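PDB 3IK2: endoglucanase A from Clostridium acetobutylicum, which hydrolyses internal beta-1,4-glucosidic bonds, probably in cellulose and related glucans, as a glycoside hydrolase of family 44. Local coordinates for residues W58-D63 and T187-H192; G115-T120 and S126-V131; N439-I444 and F458-N463. One frame throughout, in Å; residues are numbered along the deposited sequence.

Contact 1: W58-D63 and T187-H192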
loop_
_atom_site.group_PDB
_atom_site.type_symbol
_atom_site.label_atom_id
_atom_site.label_comp_id
_atom_site.label_asym_id
_atom_site.label_seq_id
_atom_site.Cartn_x
_atom_site.Cartn_y
_atom_site.Cartn_z
ATOM N N TRP A 58 19.371 10.348 4.981
ATOM C CA TRP A 58 20.780 10.082 4.734
ATOM C C TRP A 58 21.540 11.332 4.313
ATOM O O TRP A 58 21.929 11.480 3.148
ATOM C CB TRP A 58 20.953 8.968 3.693
ATOM C CG TRP A 58 22.264 8.242 3.805
ATOM C CD1 TRP A 58 23.325 8.345 2.977
ATOM C CD2 TRP A 58 22.636 7.301 4.825
ATOM N NE1 TRP A 58 24.336 7.503 3.391
ATOM C CE2 TRP A 58 23.935 6.847 4.521
ATOM C CE3 TRP A 58 21.981 6.774 5.949
ATOM C CZ2 TRP A 58 24.612 5.906 5.313
ATOM C CZ3 TRP A 58 22.652 5.838 6.735
ATOM C CH2 TRP A 58 23.955 5.412 6.406
ATOM N N LYS A 59 21.715 12.228 5.283
ATOM C CA LYS A 59 22.701 13.323 5.222
ATOM C C LYS A 59 22.502 14.307 4.088
ATOM O O LYS A 59 23.468 14.953 3.649
ATOM C CB LYS A 59 24.133 12.787 5.175
ATOM C CG LYS A 59 24.560 12.121 6.447
ATOM C CD LYS A 59 24.788 10.652 6.262
ATOM C CE LYS A 59 25.353 10.030 7.550
ATOM N NZ LYS A 59 24.845 8.643 7.614
ATOM N N ASN A 60 21.248 14.439 3.647
ATOM C CA ASN A 60 20.889 15.316 2.543
ATOM C C ASN A 60 21.785 15.003 1.370
ATOM O O ASN A 60 22.258 15.905 0.704
ATOM C CB ASN A 60 21.070 16.765 2.960
ATOM C CG ASN A 60 19.974 17.249 3.863
ATOM O OD1 ASN A 60 18.818 16.893 3.685
ATOM N ND2 ASN A 60 20.325 18.100 4.831
ATOM N N GLU A 61 22.037 13.714 1.143
ATOM C CA GLU A 61 22.988 13.292 0.103
ATOM C C GLU A 61 22.376 13.218 -1.304
ATOM O O GLU A 61 21.336 12.549 -1.531
ATOM C CB GLU A 61 23.611 11.953 0.479
ATOM C CG GLU A 61 24.677 11.471 -0.488
ATOM C CD GLU A 61 25.253 10.150 -0.062
ATOM O OE1 GLU A 61 26.116 10.172 0.829
ATOM O OE2 GLU A 61 24.821 9.099 -0.600
ATOM N N SER A 62 23.038 13.909 -2.229
ATOM C CA SER A 62 22.691 13.866 -3.642
ATOM C C SER A 62 23.601 12.859 -4.330
ATOM O O SER A 62 24.836 12.951 -4.247
ATOM C CB SER A 62 22.856 15.238 -4.279
ATOM O OG SER A 62 21.737 16.043 -3.998
ATOM N N ASP A 63 22.988 11.902 -5.018
ATOM C CA ASP A 63 23.730 10.743 -5.452
ATOM C C ASP A 63 22.980 9.911 -6.505
ATOM O O ASP A 63 21.878 10.269 -6.969
ATOM C CB ASP A 63 24.111 9.880 -4.225
ATOM C CG ASP A 63 22.891 9.365 -3.483
ATOM O OD1 ASP A 63 21.810 9.294 -4.116
ATOM O OD2 ASP A 63 22.998 9.043 -2.280
ATOM N N THR A 187 11.706 15.926 6.228
ATOM C CA THR A 187 12.363 14.955 5.379
ATOM C C THR A 187 13.275 15.658 4.343
ATOM O O THR A 187 14.420 15.197 4.093
ATOM C CB THR A 187 11.349 14.048 4.661
ATOM O OG1 THR A 187 10.584 13.324 5.626
ATOM C CG2 THR A 187 12.082 13.026 3.741
ATOM N N HIS A 188 12.756 16.741 3.757
ATOM C CA HIS A 188 13.438 17.515 2.700
ATOM C C HIS A 188 13.588 19.027 2.994
ATOM O O HIS A 188 13.140 19.866 2.172
ATOM C CB HIS A 188 12.724 17.322 1.341
ATOM C CG HIS A 188 12.756 15.908 0.844
ATOM N ND1 HIS A 188 13.918 15.292 0.420
ATOM C CD2 HIS A 188 11.783 14.976 0.760
ATOM C CE1 HIS A 188 13.646 14.053 0.053
ATOM N NE2 HIS A 188 12.355 13.840 0.243
ATOM N N PRO A 189 14.269 19.384 4.118
ATOM C CA PRO A 189 14.428 20.804 4.490
ATOM C C PRO A 189 15.142 21.610 3.412
ATOM O O PRO A 189 14.891 22.806 3.253
ATOM C CB PRO A 189 15.288 20.750 5.764
ATOM C CG PRO A 189 15.939 19.402 5.756
ATOM C CD PRO A 189 14.940 18.494 5.090
ATOM N N LEU A 190 16.008 20.951 2.653
ATOM C CA LEU A 190 16.760 21.663 1.610
ATOM C C LEU A 190 15.929 21.962 0.352
ATOM O O LEU A 190 16.244 22.896 -0.417
ATOM C CB LEU A 190 18.031 20.880 1.267
ATOM C CG LEU A 190 19.356 21.322 1.880
ATOM C CD1 LEU A 190 19.282 21.823 3.322
ATOM C CD2 LEU A 190 20.446 20.236 1.661
ATOM N N ILE A 191 14.874 21.179 0.156
ATOM C CA ILE A 191 13.931 21.405 -0.949
ATOM C C ILE A 191 12.820 22.356 -0.497
ATOM O O ILE A 191 12.430 23.260 -1.217
ATOM C CB ILE A 191 13.299 20.030 -1.418
ATOM C CG1 ILE A 191 14.375 19.062 -1.915
ATOM C CG2 ILE A 191 12.149 20.189 -2.471
ATOM C CD1 ILE A 191 13.787 17.786 -2.536
ATOM N N HIS A 192 12.294 22.107 0.701
ATOM C CA HIS A 192 11.063 22.730 1.156
ATOM C C HIS A 192 11.142 23.090 2.662
ATOM O O HIS A 192 10.434 22.468 3.472
ATOM C CB HIS A 192 9.872 21.786 0.876
ATOM C CG HIS A 192 8.527 22.427 1.026
ATOM N ND1 HIS A 192 8.009 22.790 2.257
ATOM C CD2 HIS A 192 7.582 22.752 0.106
ATOM C CE1 HIS A 192 6.800 23.302 2.086
ATOM N NE2 HIS A 192 6.524 23.305 0.789
HETATM O O HOH W 1 16.831 18.053 2.265
#
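N60 meets L190 through the flat side of its carboxamide. The amide lies across the end of the leucine, with methyl CD2 above its plane: N60 CG is 3.7 Å and N60 ND2 3.8 Å from L190 CD2. Chi1 of N60 (-76°) puts CG opposite the carbonyl carbon and carries the carboxamide out to L190. The amide oxygen points to one side of the methyl, where a water donates to N60 OD1 at 2.7 Å and accepts from L190 N at 3.0 Å. A single asparagine thus gives an apolar contact through its plane and a solvent-mediated link through its oxygen. P189 CG stays at the edge of this patch, 4.3 Å from N60 OD1. K59 and N60 form a left-handed beta turn of the I'/III' kind, closed by E61 N bonding to W58 O at 3.0 Å. On the other segment, H188 O accepts from both I191 N and H192 N, curling the chain just after helix 184-187. L190 also packs on L117 and W128. The contact joins the excursions that follow the second and fourth strands of the TIM-like barrel, an example of the long beta-to-alpha loops that elaborate one end of such barrels.

Contact 2: G115-T120 and S126-V131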
loop_
_atom_site.group_PDB
_atom_site.type_symbol
_atom_site.label_atom_id
_atom_site.label_comp_id
_atom_site.label_asym_id
_atom_site.label_seq_id
_atom_site.Cartn_x
_atom_site.Cartn_y
_atom_site.Cartn_z
ATOM N N GLY A 115 27.014 14.475 -3.342
ATOM C CA GLY A 115 27.105 13.885 -2.010
ATOM C C GLY A 115 26.333 14.650 -0.933
ATOM O O GLY A 115 25.367 15.344 -1.244
ATOM N N PRO A 116 26.756 14.533 0.342
ATOM C CA PRO A 116 26.040 15.248 1.414
ATOM C C PRO A 116 26.016 16.751 1.169
ATOM O O PRO A 116 27.059 17.340 0.899
ATOM C CB PRO A 116 26.833 14.906 2.682
ATOM C CG PRO A 116 27.584 13.670 2.361
ATOM C CD PRO A 116 27.886 13.743 0.870
ATOM N N LEU A 117 24.827 17.353 1.205
ATOM C CA LEU A 117 24.680 18.790 0.980
ATOM C C LEU A 117 24.737 19.552 2.296
ATOM O O LEU A 117 24.402 19.012 3.368
ATOM C CB LEU A 117 23.371 19.079 0.242
ATOM C CG LEU A 117 23.292 19.064 -1.300
ATOM C CD1 LEU A 117 24.512 18.499 -2.065
ATOM C CD2 LEU A 117 22.071 18.435 -1.778
ATOM N N ALA A 118 25.203 20.794 2.205
ATOM C CA ALA A 118 25.283 21.700 3.353
ATOM C C ALA A 118 23.953 22.414 3.489
ATOM O O ALA A 118 23.196 22.522 2.520
ATOM C CB ALA A 118 26.421 22.723 3.164
ATOM N N ASN A 119 23.681 22.892 4.700
ATOM C CA ASN A 119 22.473 23.662 5.007
ATOM C C ASN A 119 22.389 24.928 4.195
ATOM O O ASN A 119 21.313 25.444 3.940
ATOM C CB ASN A 119 22.415 23.947 6.498
ATOM C CG ASN A 119 22.186 22.689 7.299
ATOM O OD1 ASN A 119 21.545 21.753 6.802
ATOM N ND2 ASN A 119 22.709 22.637 8.529
ATOM N N THR A 120 23.559 25.388 3.766
ATOM C CA THR A 120 23.716 26.493 2.854
ATOM C C THR A 120 23.225 26.179 1.417
ATOM O O THR A 120 23.032 27.114 0.621
ATOM C CB THR A 120 25.209 26.908 2.821
ATOM O OG1 THR A 120 25.648 27.129 4.166
ATOM C CG2 THR A 120 25.383 28.181 2.070
ATOM N N SER A 126 22.603 26.059 -7.101
ATOM C CA SER A 126 23.170 25.287 -8.212
ATOM C C SER A 126 23.000 23.778 -8.012
ATOM O O SER A 126 23.242 22.978 -8.939
ATOM C CB SER A 126 24.654 25.624 -8.370
ATOM O OG SER A 126 25.384 25.191 -7.238
ATOM N N LYS A 127 22.589 23.406 -6.804
ATOM C CA LYS A 127 22.412 22.008 -6.399
ATOM C C LYS A 127 21.027 21.440 -6.779
ATOM O O LYS A 127 20.800 20.230 -6.671
ATOM C CB LYS A 127 22.606 21.891 -4.884
ATOM C CG LYS A 127 23.997 21.428 -4.460
ATOM C CD LYS A 127 25.007 22.528 -4.552
ATOM C CE LYS A 127 26.399 21.994 -4.755
ATOM N NZ LYS A 127 26.722 20.774 -3.991
ATOM N N TRP A 128 20.134 22.324 -7.235
ATOM C CA TRP A 128 18.733 22.032 -7.465
ATOM C C TRP A 128 18.232 22.536 -8.820
ATOM O O TRP A 128 18.601 23.635 -9.288
ATOM C CB TRP A 128 17.903 22.661 -6.343
ATOM C CG TRP A 128 18.291 22.114 -4.981
ATOM C CD1 TRP A 128 19.058 22.732 -4.031
ATOM C CD2 TRP A 128 17.974 20.817 -4.450
ATOM N NE1 TRP A 128 19.242 21.898 -2.944
ATOM C CE2 TRP A 128 18.577 20.726 -3.165
ATOM C CE3 TRP A 128 17.254 19.720 -4.934
ATOM C CZ2 TRP A 128 18.456 19.584 -2.344
ATOM C CZ3 TRP A 128 17.158 18.554 -4.113
ATOM C CH2 TRP A 128 17.754 18.511 -2.841
ATOM N N LYS A 129 17.407 21.712 -9.461
ATOM C CA LYS A 129 16.602 22.139 -10.601
ATOM C C LYS A 129 15.177 22.397 -10.121
ATOM O O LYS A 129 14.658 21.669 -9.275
ATOM C CB LYS A 129 16.605 21.062 -11.690
ATOM C CG LYS A 129 17.987 20.721 -12.254
ATOM C CD LYS A 129 18.651 21.890 -13.036
ATOM C CE LYS A 129 20.059 21.505 -13.535
ATOM N NZ LYS A 129 20.791 22.581 -14.304
ATOM N N LYS A 130 14.563 23.461 -10.622
ATOM C CA LYS A 130 13.165 23.783 -10.339
ATOM C C LYS A 130 12.202 22.825 -11.047
ATOM O O LYS A 130 12.295 22.644 -12.271
ATOM C CB LYS A 130 12.866 25.171 -10.921
ATOM C CG LYS A 130 12.631 26.296 -9.986
ATOM C CD LYS A 130 11.391 26.080 -9.137
ATOM C CE LYS A 130 10.659 27.391 -8.809
ATOM N NZ LYS A 130 9.308 27.364 -9.444
ATOM N N VAL A 131 11.231 22.297 -10.298
ATOM C CA VAL A 131 10.090 21.589 -10.866
ATOM C C VAL A 131 9.054 22.592 -11.365
ATOM O O VAL A 131 8.689 23.529 -10.646
ATOM C CB VAL A 131 9.388 20.608 -9.802
ATOM C CG1 VAL A 131 8.124 19.917 -10.382
ATOM C CG2 VAL A 131 10.363 19.587 -9.258
#
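L117 lies against K127 and W128 inside the excursion that follows the third strand of the TIM-like barrel, where strand 115-116 of one small sheet is linked by a loop to strand 128-132 of another. K127 comes first: the lysine and leucine chains run alongside one another, pointing opposite ways, with K127 CG 3.8 Å from L117 CD1. Bends at chi2 (77°) and chi4 (-39°) bow the lysine, so that CG and NZ both rest on methyl CD1 while CD and CE arch away from it. K127 NZ ends 3.7 Å from L117 CD1, and its hydrogen bond goes to S114 OG, just before the first segment. W128, next in sequence, offers the six-membered part of its indole; chi1 (-60°) puts CG beside the backbone N and opposite the carbonyl carbon, which turns the indole toward the leucine. Next to CZ2 round the indole, NE1 makes a weak hydrogen bond to D121 O in the connecting loop. K129 NZ then reaches the backbone O of D147, a calcium ligand, which ties strand 128-132 to the calcium-binding loop, although the W128 side chain is about 12 Å from the ion. The leucine's second methyl completes the packing, with L117 CD2 at 3.8 Å from W128 CZ2.

Contact 3: N439-I444 and F458-N463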
loop_
_atom_site.group_PDB
_atom_site.type_symbol
_atom_site.label_atom_id
_atom_site.label_comp_id
_atom_site.label_asym_id
_atom_site.label_seq_id
_atom_site.Cartn_x
_atom_site.Cartn_y
_atom_site.Cartn_z
ATOM N N ASN A 439 -16.539 -24.094 -9.121
ATOM C CA ASN A 439 -16.045 -25.315 -8.492
ATOM C C ASN A 439 -15.381 -25.102 -7.118
ATOM O O ASN A 439 -15.369 -26.026 -6.304
ATOM C CB ASN A 439 -15.115 -26.115 -9.431
ATOM C CG ASN A 439 -14.814 -27.551 -8.916
ATOM O OD1 ASN A 439 -15.719 -28.366 -8.672
ATOM N ND2 ASN A 439 -13.535 -27.865 -8.792
ATOM N N LYS A 440 -14.881 -23.887 -6.850
ATOM C CA LYS A 440 -14.047 -23.676 -5.658
ATOM C C LYS A 440 -14.290 -22.473 -4.722
ATOM O O LYS A 440 -14.648 -21.377 -5.142
ATOM C CB LYS A 440 -12.574 -23.732 -6.039
ATOM C CG LYS A 440 -11.988 -22.443 -6.446
ATOM C CD LYS A 440 -10.518 -22.645 -6.421
ATOM C CE LYS A 440 -9.881 -21.637 -7.297
ATOM N NZ LYS A 440 -8.460 -21.667 -7.014
ATOM N N MET A 441 -14.029 -22.713 -3.448
ATOM C CA MET A 441 -14.023 -21.684 -2.438
ATOM C C MET A 441 -12.676 -21.671 -1.724
ATOM O O MET A 441 -12.112 -22.725 -1.441
ATOM C CB MET A 441 -15.158 -21.891 -1.424
ATOM C CG MET A 441 -14.984 -20.968 -0.233
ATOM S SD MET A 441 -16.224 -21.002 1.009
ATOM C CE MET A 441 -16.625 -22.723 1.167
ATOM N N ASP A 442 -12.175 -20.467 -1.443
ATOM C CA ASP A 442 -10.867 -20.273 -0.823
ATOM C C ASP A 442 -11.084 -19.646 0.524
ATOM O O ASP A 442 -11.886 -18.720 0.649
ATOM C CB ASP A 442 -9.966 -19.383 -1.674
ATOM C CG ASP A 442 -9.442 -20.102 -2.896
ATOM O OD1 ASP A 442 -8.443 -20.841 -2.797
ATOM O OD2 ASP A 442 -10.053 -19.925 -3.960
ATOM N N ILE A 443 -10.409 -20.187 1.538
ATOM C CA ILE A 443 -10.585 -19.696 2.893
ATOM C C ILE A 443 -9.206 -19.452 3.489
ATOM O O ILE A 443 -8.328 -20.308 3.399
ATOM C CB ILE A 443 -11.405 -20.672 3.769
ATOM C CG1 ILE A 443 -12.714 -21.061 3.076
ATOM C CG2 ILE A 443 -11.739 -20.040 5.105
ATOM C CD1 ILE A 443 -13.378 -22.313 3.662
ATOM N N ILE A 444 -9.016 -18.271 4.067
ATOM C CA ILE A 444 -7.841 -18.007 4.908
ATOM C C ILE A 444 -8.258 -18.096 6.358
ATOM O O ILE A 444 -9.229 -17.446 6.789
ATOM C CB ILE A 444 -7.206 -16.601 4.639
ATOM C CG1 ILE A 444 -6.858 -16.436 3.169
ATOM C CG2 ILE A 444 -5.938 -16.364 5.529
ATOM C CD1 ILE A 444 -5.743 -17.359 2.682
ATOM N N PHE A 458 -16.745 -25.296 10.790
ATOM C CA PHE A 458 -17.127 -24.502 9.647
ATOM C C PHE A 458 -18.518 -24.826 9.210
ATOM O O PHE A 458 -18.859 -25.995 9.019
ATOM C CB PHE A 458 -16.189 -24.732 8.440
ATOM C CG PHE A 458 -14.770 -24.238 8.649
ATOM C CD1 PHE A 458 -14.406 -22.951 8.264
ATOM C CD2 PHE A 458 -13.798 -25.076 9.218
ATOM C CE1 PHE A 458 -13.088 -22.487 8.459
ATOM C CE2 PHE A 458 -12.489 -24.636 9.416
ATOM C CZ PHE A 458 -12.135 -23.321 9.043
ATOM N N ASN A 459 -19.297 -23.774 8.971
ATOM C CA ASN A 459 -20.634 -23.922 8.415
ATOM C C ASN A 459 -20.741 -23.099 7.156
ATOM O O ASN A 459 -20.872 -21.875 7.221
ATOM C CB ASN A 459 -21.684 -23.452 9.427
ATOM C CG ASN A 459 -21.422 -23.990 10.818
ATOM O OD1 ASN A 459 -21.786 -25.141 11.118
ATOM N ND2 ASN A 459 -20.757 -23.171 11.681
ATOM N N VAL A 460 -20.698 -23.769 6.010
ATOM C CA VAL A 460 -20.782 -23.086 4.732
ATOM C C VAL A 460 -22.225 -23.109 4.216
ATOM O O VAL A 460 -22.772 -24.159 3.862
ATOM C CB VAL A 460 -19.815 -23.696 3.706
ATOM C CG1 VAL A 460 -19.870 -22.938 2.423
ATOM C CG2 VAL A 460 -18.398 -23.721 4.266
ATOM N N SER A 461 -22.847 -21.939 4.206
ATOM C CA SER A 461 -24.148 -21.768 3.557
ATOM C C SER A 461 -23.938 -21.391 2.082
ATOM O O SER A 461 -23.439 -20.320 1.771
ATOM C CB SER A 461 -24.983 -20.718 4.308
ATOM O OG SER A 461 -26.201 -20.470 3.636
ATOM N N SER A 462 -24.302 -22.300 1.188
ATOM C CA SER A 462 -24.059 -22.154 -0.248
ATOM C C SER A 462 -24.958 -23.115 -1.034
ATOM O O SER A 462 -25.351 -24.158 -0.519
ATOM C CB SER A 462 -22.593 -22.455 -0.582
ATOM O OG SER A 462 -22.337 -22.232 -1.955
ATOM N N ASN A 463 -25.277 -22.750 -2.270
ATOM C CA ASN A 463 -25.945 -23.652 -3.191
ATOM C C ASN A 463 -24.971 -24.653 -3.854
ATOM O O ASN A 463 -25.404 -25.640 -4.444
ATOM C CB ASN A 463 -26.706 -22.861 -4.264
ATOM C CG ASN A 463 -28.056 -22.285 -3.762
ATOM O OD1 ASN A 463 -28.507 -22.562 -2.648
ATOM N ND2 ASN A 463 -28.697 -21.489 -4.608
#
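M441 and V460 meet end to end. The terminal methyl of the methionine fits against both branches of the valine, with M441 CE 3.5 Å from V460 CG1, a tight carbon contact, and 3.7 Å from V460 CG2. The methionine gets there by running out extended from its strand, CG anti to the backbone N (chi1 169°), and bending only at chi3 (40°), so that CE meets the fork of the valine. A looser pair lies alongside: I443 CG2 is 4.4 Å from F458 CE1 and approaches the ring obliquely. These four buried side chains point inward from two strands that run in opposite directions; M441 CA and V460 CA are 10.0 Å apart, too far for backbone pairing. I7 of strand 2-15 touches M441, I443 and V460, and V5 of the same strand touches F458, while F495 stacks on the F458 ring and Y466 packs on M441. The alternate residues of strand 440-447 face the other way. D442 there bonds to H506 through OD1 and has a long salt bridge, K440 NZ to D442 OD2 at 3.9 Å, while I444 packs on L401 and Y402 of helix 393-403. Strands 427-433, 415-421 and 2-15 lie between the two in the order of one sheet, yet they meet face to face through apolar side chains, as in the interior of a beta-sandwich, here set against the TIM-like barrel.

Contacts 1 and 2 adjoin, their centres 8 Å apart, and contact 2 is nested within the stretch of chain that contact 1 closes. They share the three-stranded antiparallel sheet in which strands 61-63 and 115-116 are neighbours, with probable backbone hydrogen bonds S62 O to G115 N and N60 O to L117 N. Through this sheet and contact 1, excursions from the second, third and fourth barrel strands form one continuous subdomain, which also holds the calcium. Contact 3 comes later in the chain, on the opposite side of its centre, about 52 Å from contact 1 and 58 Å from contact 2 between centres. The barrel thus carries separate additions on two sides.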